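Local coordinates for protein N-acetylneuraminate epimerase (PDB 2UVK) that speeds the interconversion of the alpha and beta anomers of N-acetylneuraminic acid in the periplasm of Escherichia coli, at residues Ala62-Ile74 with Phe85-Trp98. Residues are numbered along the deposited sequence; the frame is centred on the assembly and turned at random. Where two conformers were deposited one is given.
Sequences AFIDGNLYVFGGI and FNDVHKYNPKTNSW
Strand 67-71 runs antiparallel to strand 88-92, with hydrogen-bonded pairs Leu68-Tyr91 and Val70-His89 and an angle of 157° between the strand directions. Tyr91 N to Leu68 O is the shortest of these bonds, 2.7 Å. The ladder goes on with Gly72 N donating to Asp87 O and Phe85 N to Gly73 O. A side chain at Gly72 would run close to Phe85 O, and one at Gly73 would jam against the preceding carbonyl.

Tyr69, Phe71, Val88 and Lys90 share one face of the sheet. The Lys90 chain lies alongside the Tyr69 ring, pointing the same way, and its CD is 3.6 Å from Tyr69 OH. The chain bends at its last two torsions, toward water 1, and its NZ donates to that water. The water in turn donates to Asn67 OD1, so it links the two strands. Val88 packs beside Phe71, CG2 lying 3.8 Å from ring atom CD1.

The two strands are the middle pair of a four-stranded antiparallel sheet, one blade of the Kelch beta-propeller. Strands 60-64 and 97-100 flank them. On the other face, Leu68 CB meets Tyr91 CB at 4.0 Å. Val70 CG2 reaches the edge of the Trp98 ring, 3.7 Å from CH2. The indole NE1 of Trp98 makes a hydrogen bond to Ala49 O. Leu68 also packs on Ala16 of strand 14-18, in the neighbouring blade.

At the turn end, Pro93 CD sits 3.2 Å from Gly66 O. Asn67 OD1 comes against Asn92 CA, 3.6 Å away, with the two amide planes nearly perpendicular (84°). Asn92 OD1 accepts from Lys94 N, forming an Asx turn.

At the other end, water 3 lies in the plane of the His89 ring, 2.8 Å from ND1. It also contacts Val70 O and Asp87 OD1. Arg56 forms a salt bridge with Asp87 OD2, a hydrogen bond to Gly72 O and a cation-pi contact with Phe85.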
loop_
_atom_site.group_PDB
_atom_site.type_symbol
_atom_site.label_atom_id
_atom_site.label_comp_id
_atom_site.label_asym_id
_atom_site.label_seq_id
_atom_site.Cartn_x
_atom_site.Cartn_y
_atom_site.Cartn_z
ATOM N N ALA B 62 -13.043 -17.295 -1.592
ATOM C CA ALA B 62 -14.068 -17.168 -2.631
ATOM C C ALA B 62 -14.084 -18.416 -3.462
ATOM O O ALA B 62 -13.041 -18.942 -3.779
ATOM C CB ALA B 62 -13.756 -16.013 -3.505
ATOM N N PHE B 63 -15.287 -18.891 -3.792
ATOM C CA PHE B 63 -15.449 -19.977 -4.767
ATOM C C PHE B 63 -15.709 -19.372 -6.116
ATOM O O PHE B 63 -16.585 -18.515 -6.259
ATOM C CB PHE B 63 -16.606 -20.917 -4.436
ATOM C CG PHE B 63 -16.156 -22.240 -3.958
ATOM C CD1 PHE B 63 -16.391 -22.630 -2.663
ATOM C CD2 PHE B 63 -15.431 -23.081 -4.796
ATOM C CE1 PHE B 63 -15.946 -23.835 -2.213
ATOM C CE2 PHE B 63 -14.977 -24.312 -4.349
ATOM C CZ PHE B 63 -15.232 -24.691 -3.051
ATOM N N ILE B 64 -14.914 -19.772 -7.096
ATOM C CA ILE B 64 -15.113 -19.274 -8.466
ATOM C C ILE B 64 -14.773 -20.386 -9.431
ATOM O O ILE B 64 -13.683 -20.955 -9.361
ATOM C CB ILE B 64 -14.199 -18.086 -8.810
ATOM C CG1 ILE B 64 -14.362 -16.957 -7.792
ATOM C CG2 ILE B 64 -14.481 -17.578 -10.224
ATOM C CD1 ILE B 64 -13.454 -15.765 -8.080
ATOM N N ASP B 65 -15.725 -20.714 -10.311
ATOM C CA ASP B 65 -15.480 -21.679 -11.393
ATOM C C ASP B 65 -14.948 -23.000 -10.842
ATOM O O ASP B 65 -13.952 -23.539 -11.352
ATOM C CB ASP B 65 -14.491 -21.084 -12.405
ATOM C CG ASP B 65 -15.052 -19.887 -13.163
ATOM O OD1 ASP B 65 -16.232 -19.508 -12.972
ATOM O OD2 ASP B 65 -14.288 -19.310 -13.964
ATOM N N GLY B 66 -15.568 -23.497 -9.770
ATOM C CA GLY B 66 -15.233 -24.814 -9.246
ATOM C C GLY B 66 -14.016 -24.958 -8.343
ATOM O O GLY B 66 -13.686 -26.059 -7.905
ATOM N N ASN B 67 -13.341 -23.845 -8.041
ATOM C CA ASN B 67 -12.163 -23.897 -7.219
ATOM C C ASN B 67 -12.303 -22.894 -6.101
ATOM O O ASN B 67 -12.997 -21.884 -6.246
ATOM C CB ASN B 67 -10.926 -23.568 -8.035
ATOM C CG ASN B 67 -10.629 -24.615 -9.073
ATOM O OD1 ASN B 67 -10.198 -25.712 -8.737
ATOM N ND2 ASN B 67 -10.837 -24.270 -10.336
ATOM N N LEU B 68 -11.644 -23.218 -5.000
ATOM C CA LEU B 68 -11.657 -22.392 -3.784
ATOM C C LEU B 68 -10.363 -21.585 -3.715
ATOM O O LEU B 68 -9.266 -22.148 -3.746
ATOM C CB LEU B 68 -11.804 -23.294 -2.566
ATOM C CG LEU B 68 -11.596 -22.675 -1.181
ATOM C CD1 LEU B 68 -12.706 -21.688 -0.920
ATOM C CD2 LEU B 68 -11.547 -23.771 -0.126
ATOM N N TYR B 69 -10.510 -20.267 -3.604
ATOM C CA TYR B 69 -9.366 -19.339 -3.474
ATOM C C TYR B 69 -9.327 -18.765 -2.067
ATOM O O TYR B 69 -10.352 -18.378 -1.556
ATOM C CB TYR B 69 -9.481 -18.198 -4.487
ATOM C CG TYR B 69 -9.411 -18.721 -5.900
ATOM C CD1 TYR B 69 -8.215 -18.828 -6.559
ATOM C CD2 TYR B 69 -10.555 -19.182 -6.544
ATOM C CE1 TYR B 69 -8.126 -19.398 -7.857
ATOM C CE2 TYR B 69 -10.484 -19.723 -7.836
ATOM C CZ TYR B 69 -9.277 -19.818 -8.492
ATOM O OH TYR B 69 -9.209 -20.365 -9.784
ATOM N N VAL B 70 -8.134 -18.717 -1.476
ATOM C CA VAL B 70 -7.914 -18.132 -0.138
ATOM C C VAL B 70 -6.925 -16.973 -0.285
ATOM O O VAL B 70 -5.894 -17.112 -0.939
ATOM C CB VAL B 70 -7.386 -19.172 0.879
ATOM C CG1 VAL B 70 -7.054 -18.510 2.215
ATOM C CG2 VAL B 70 -8.421 -20.289 1.076
ATOM N N PHE B 71 -7.287 -15.840 0.312
ATOM C CA PHE B 71 -6.554 -14.582 0.189
ATOM C C PHE B 71 -6.011 -14.112 1.557
ATOM O O PHE B 71 -6.758 -13.869 2.503
ATOM C CB PHE B 71 -7.488 -13.497 -0.359
ATOM C CG PHE B 71 -8.064 -13.860 -1.681
ATOM C CD1 PHE B 71 -7.427 -13.522 -2.856
ATOM C CD2 PHE B 71 -9.285 -14.525 -1.722
ATOM C CE1 PHE B 71 -7.979 -13.890 -4.099
ATOM C CE2 PHE B 71 -9.852 -14.891 -2.960
ATOM C CZ PHE B 71 -9.202 -14.556 -4.125
ATOM N N GLY B 72 -4.696 -13.944 1.627
ATOM C CA GLY B 72 -4.068 -13.256 2.738
ATOM C C GLY B 72 -4.253 -13.849 4.111
ATOM O O GLY B 72 -4.184 -15.076 4.300
ATOM N N GLY B 73 -4.477 -12.955 5.077
ATOM C CA GLY B 73 -4.563 -13.276 6.492
ATOM C C GLY B 73 -3.295 -12.918 7.249
ATOM O O GLY B 73 -2.315 -12.452 6.689
ATOM N N ILE B 74 -3.372 -13.155 8.533
ATOM C CA ILE B 74 -2.286 -12.861 9.465
ATOM C C ILE B 74 -1.665 -14.189 9.936
ATOM O O ILE B 74 -2.357 -15.080 10.395
ATOM C CB ILE B 74 -2.823 -12.173 10.709
ATOM C CG1 ILE B 74 -3.437 -10.803 10.364
ATOM C CG2 ILE B 74 -1.684 -11.959 11.732
ATOM C CD1 ILE B 74 -4.326 -10.282 11.470
ATOM N N PHE B 85 -0.176 -11.237 5.153
ATOM C CA PHE B 85 0.183 -11.838 3.862
ATOM C C PHE B 85 -0.550 -11.178 2.693
ATOM O O PHE B 85 -1.586 -10.564 2.909
ATOM C CB PHE B 85 -0.170 -13.341 3.865
ATOM C CG PHE B 85 0.754 -14.185 4.711
ATOM C CD1 PHE B 85 1.746 -14.907 4.099
ATOM C CD2 PHE B 85 0.568 -14.337 6.062
ATOM C CE1 PHE B 85 2.602 -15.680 4.841
ATOM C CE2 PHE B 85 1.405 -15.120 6.799
ATOM C CZ PHE B 85 2.423 -15.809 6.158
ATOM N N ASN B 86 -0.018 -11.310 1.484
ATOM C CA ASN B 86 -0.637 -10.747 0.272
ATOM C C ASN B 86 -0.812 -11.810 -0.794
ATOM O O ASN B 86 -0.836 -11.503 -1.970
ATOM C CB ASN B 86 0.181 -9.584 -0.310
ATOM C CG ASN B 86 1.437 -10.053 -1.064
ATOM O OD1 ASN B 86 2.076 -11.043 -0.655
ATOM N ND2 ASN B 86 1.791 -9.372 -2.157
ATOM N N ASP B 87 -0.917 -13.063 -0.367
ATOM C CA ASP B 87 -0.882 -14.181 -1.312
ATOM C C ASP B 87 -2.247 -14.794 -1.604
ATOM O O ASP B 87 -3.264 -14.441 -0.989
ATOM C CB ASP B 87 0.105 -15.261 -0.835
ATOM C CG ASP B 87 -0.233 -15.825 0.530
ATOM O OD1 ASP B 87 -1.284 -15.445 1.123
ATOM O OD2 ASP B 87 0.573 -16.646 1.051
ATOM N N VAL B 88 -2.250 -15.676 -2.608
ATOM C CA VAL B 88 -3.450 -16.414 -2.994
ATOM C C VAL B 88 -3.095 -17.899 -3.119
ATOM O O VAL B 88 -2.081 -18.258 -3.733
ATOM C CB VAL B 88 -3.988 -15.906 -4.345
ATOM C CG1 VAL B 88 -5.337 -16.581 -4.702
ATOM C CG2 VAL B 88 -4.100 -14.382 -4.363
ATOM N N HIS B 89 -3.918 -18.725 -2.489
ATOM C CA HIS B 89 -3.847 -20.176 -2.646
ATOM C C HIS B 89 -5.114 -20.658 -3.317
ATOM O O HIS B 89 -6.171 -20.083 -3.144
ATOM C CB HIS B 89 -3.680 -20.836 -1.289
ATOM C CG HIS B 89 -2.301 -20.707 -0.716
ATOM N ND1 HIS B 89 -1.840 -19.552 -0.126
ATOM C CD2 HIS B 89 -1.288 -21.606 -0.613
ATOM C CE1 HIS B 89 -0.602 -19.742 0.309
ATOM N NE2 HIS B 89 -0.245 -20.985 0.028
ATOM N N LYS B 90 -4.986 -21.734 -4.099
ATOM C CA LYS B 90 -6.132 -22.343 -4.771
ATOM C C LYS B 90 -6.291 -23.779 -4.331
ATOM O O LYS B 90 -5.327 -24.540 -4.355
ATOM C CB LYS B 90 -5.921 -22.302 -6.280
ATOM C CG LYS B 90 -7.016 -22.972 -7.094
ATOM C CD LYS B 90 -6.827 -22.741 -8.581
ATOM C CE LYS B 90 -5.621 -23.477 -9.133
ATOM N NZ LYS B 90 -5.829 -24.949 -9.246
ATOM N N TYR B 91 -7.501 -24.137 -3.939
ATOM C CA TYR B 91 -7.836 -25.527 -3.584
ATOM C C TYR B 91 -8.762 -26.097 -4.639
ATOM O O TYR B 91 -9.793 -25.510 -4.963
ATOM C CB TYR B 91 -8.525 -25.576 -2.237
ATOM C CG TYR B 91 -9.070 -26.935 -1.853
ATOM C CD1 TYR B 91 -8.234 -27.943 -1.389
ATOM C CD2 TYR B 91 -10.432 -27.205 -1.959
ATOM C CE1 TYR B 91 -8.737 -29.174 -1.015
ATOM C CE2 TYR B 91 -10.936 -28.467 -1.599
ATOM C CZ TYR B 91 -10.086 -29.417 -1.125
ATOM O OH TYR B 91 -10.569 -30.652 -0.783
ATOM N N ASN B 92 -8.356 -27.248 -5.173
ATOM C CA ASN B 92 -9.157 -27.992 -6.162
ATOM C C ASN B 92 -9.913 -29.117 -5.445
ATOM O O ASN B 92 -9.312 -30.057 -4.942
ATOM C CB ASN B 92 -8.236 -28.517 -7.269
ATOM C CG ASN B 92 -8.980 -29.305 -8.342
ATOM O OD1 ASN B 92 -10.173 -29.545 -8.231
ATOM N ND2 ASN B 92 -8.269 -29.675 -9.400
ATOM N N PRO B 93 -11.231 -28.973 -5.314
ATOM C CA PRO B 93 -11.973 -30.005 -4.584
ATOM C C PRO B 93 -12.000 -31.379 -5.274
ATOM O O PRO B 93 -12.140 -32.401 -4.593
ATOM C CB PRO B 93 -13.379 -29.419 -4.437
ATOM C CG PRO B 93 -13.432 -28.191 -5.280
ATOM C CD PRO B 93 -12.081 -27.875 -5.796
ATOM N N LYS B 94 -11.835 -31.400 -6.590
ATOM C CA LYS B 94 -11.887 -32.661 -7.329
ATOM C C LYS B 94 -10.675 -33.535 -7.021
ATOM O O LYS B 94 -10.761 -34.773 -7.050
ATOM C CB LYS B 94 -11.980 -32.382 -8.819
ATOM C CG LYS B 94 -13.210 -31.569 -9.194
ATOM C CD LYS B 94 -13.495 -31.611 -10.690
ATOM C CE LYS B 94 -14.810 -30.936 -11.025
ATOM N NZ LYS B 94 -15.065 -30.961 -12.491
ATOM N N THR B 95 -9.553 -32.891 -6.709
ATOM C CA THR B 95 -8.302 -33.563 -6.398
ATOM C C THR B 95 -7.855 -33.410 -4.939
ATOM O O THR B 95 -6.816 -33.939 -4.559
ATOM C CB THR B 95 -7.189 -33.048 -7.322
ATOM O OG1 THR B 95 -7.046 -31.633 -7.160
ATOM C CG2 THR B 95 -7.543 -33.326 -8.764
ATOM N N ASN B 96 -8.632 -32.677 -4.132
ATOM C CA ASN B 96 -8.294 -32.425 -2.719
ATOM C C ASN B 96 -6.843 -31.973 -2.567
ATOM O O ASN B 96 -6.084 -32.518 -1.763
ATOM C CB ASN B 96 -8.580 -33.671 -1.875
ATOM C CG ASN B 96 -8.464 -33.436 -0.362
ATOM O OD1 ASN B 96 -8.745 -32.349 0.160
ATOM N ND2 ASN B 96 -8.072 -34.481 0.351
ATOM N N SER B 97 -6.481 -30.934 -3.330
ATOM C CA SER B 97 -5.099 -30.477 -3.382
ATOM C C SER B 97 -5.043 -28.956 -3.438
ATOM O O SER B 97 -5.873 -28.324 -4.098
ATOM C CB SER B 97 -4.365 -31.081 -4.602
ATOM O OG SER B 97 -5.003 -30.740 -5.821
ATOM N N TRP B 98 -4.014 -28.421 -2.786
ATOM C CA TRP B 98 -3.743 -26.958 -2.749
ATOM C C TRP B 98 -2.543 -26.614 -3.612
ATOM O O TRP B 98 -1.576 -27.384 -3.690
ATOM C CB TRP B 98 -3.408 -26.524 -1.328
ATOM C CG TRP B 98 -4.536 -26.531 -0.382
ATOM C CD1 TRP B 98 -4.885 -27.535 0.469
ATOM C CD2 TRP B 98 -5.453 -25.443 -0.116
ATOM N NE1 TRP B 98 -5.981 -27.161 1.218
ATOM C CE2 TRP B 98 -6.339 -25.879 0.887
ATOM C CE3 TRP B 98 -5.614 -24.158 -0.653
ATOM C CZ2 TRP B 98 -7.381 -25.083 1.370
ATOM C CZ3 TRP B 98 -6.649 -23.349 -0.148
ATOM C CH2 TRP B 98 -7.522 -23.823 0.836
HETATM O O HOH W 1 -7.957 -26.148 -10.228
HETATM O O HOH W 2 -11.931 -28.069 -9.747
HETATM O O HOH W 3 -3.352 -17.274 0.561
#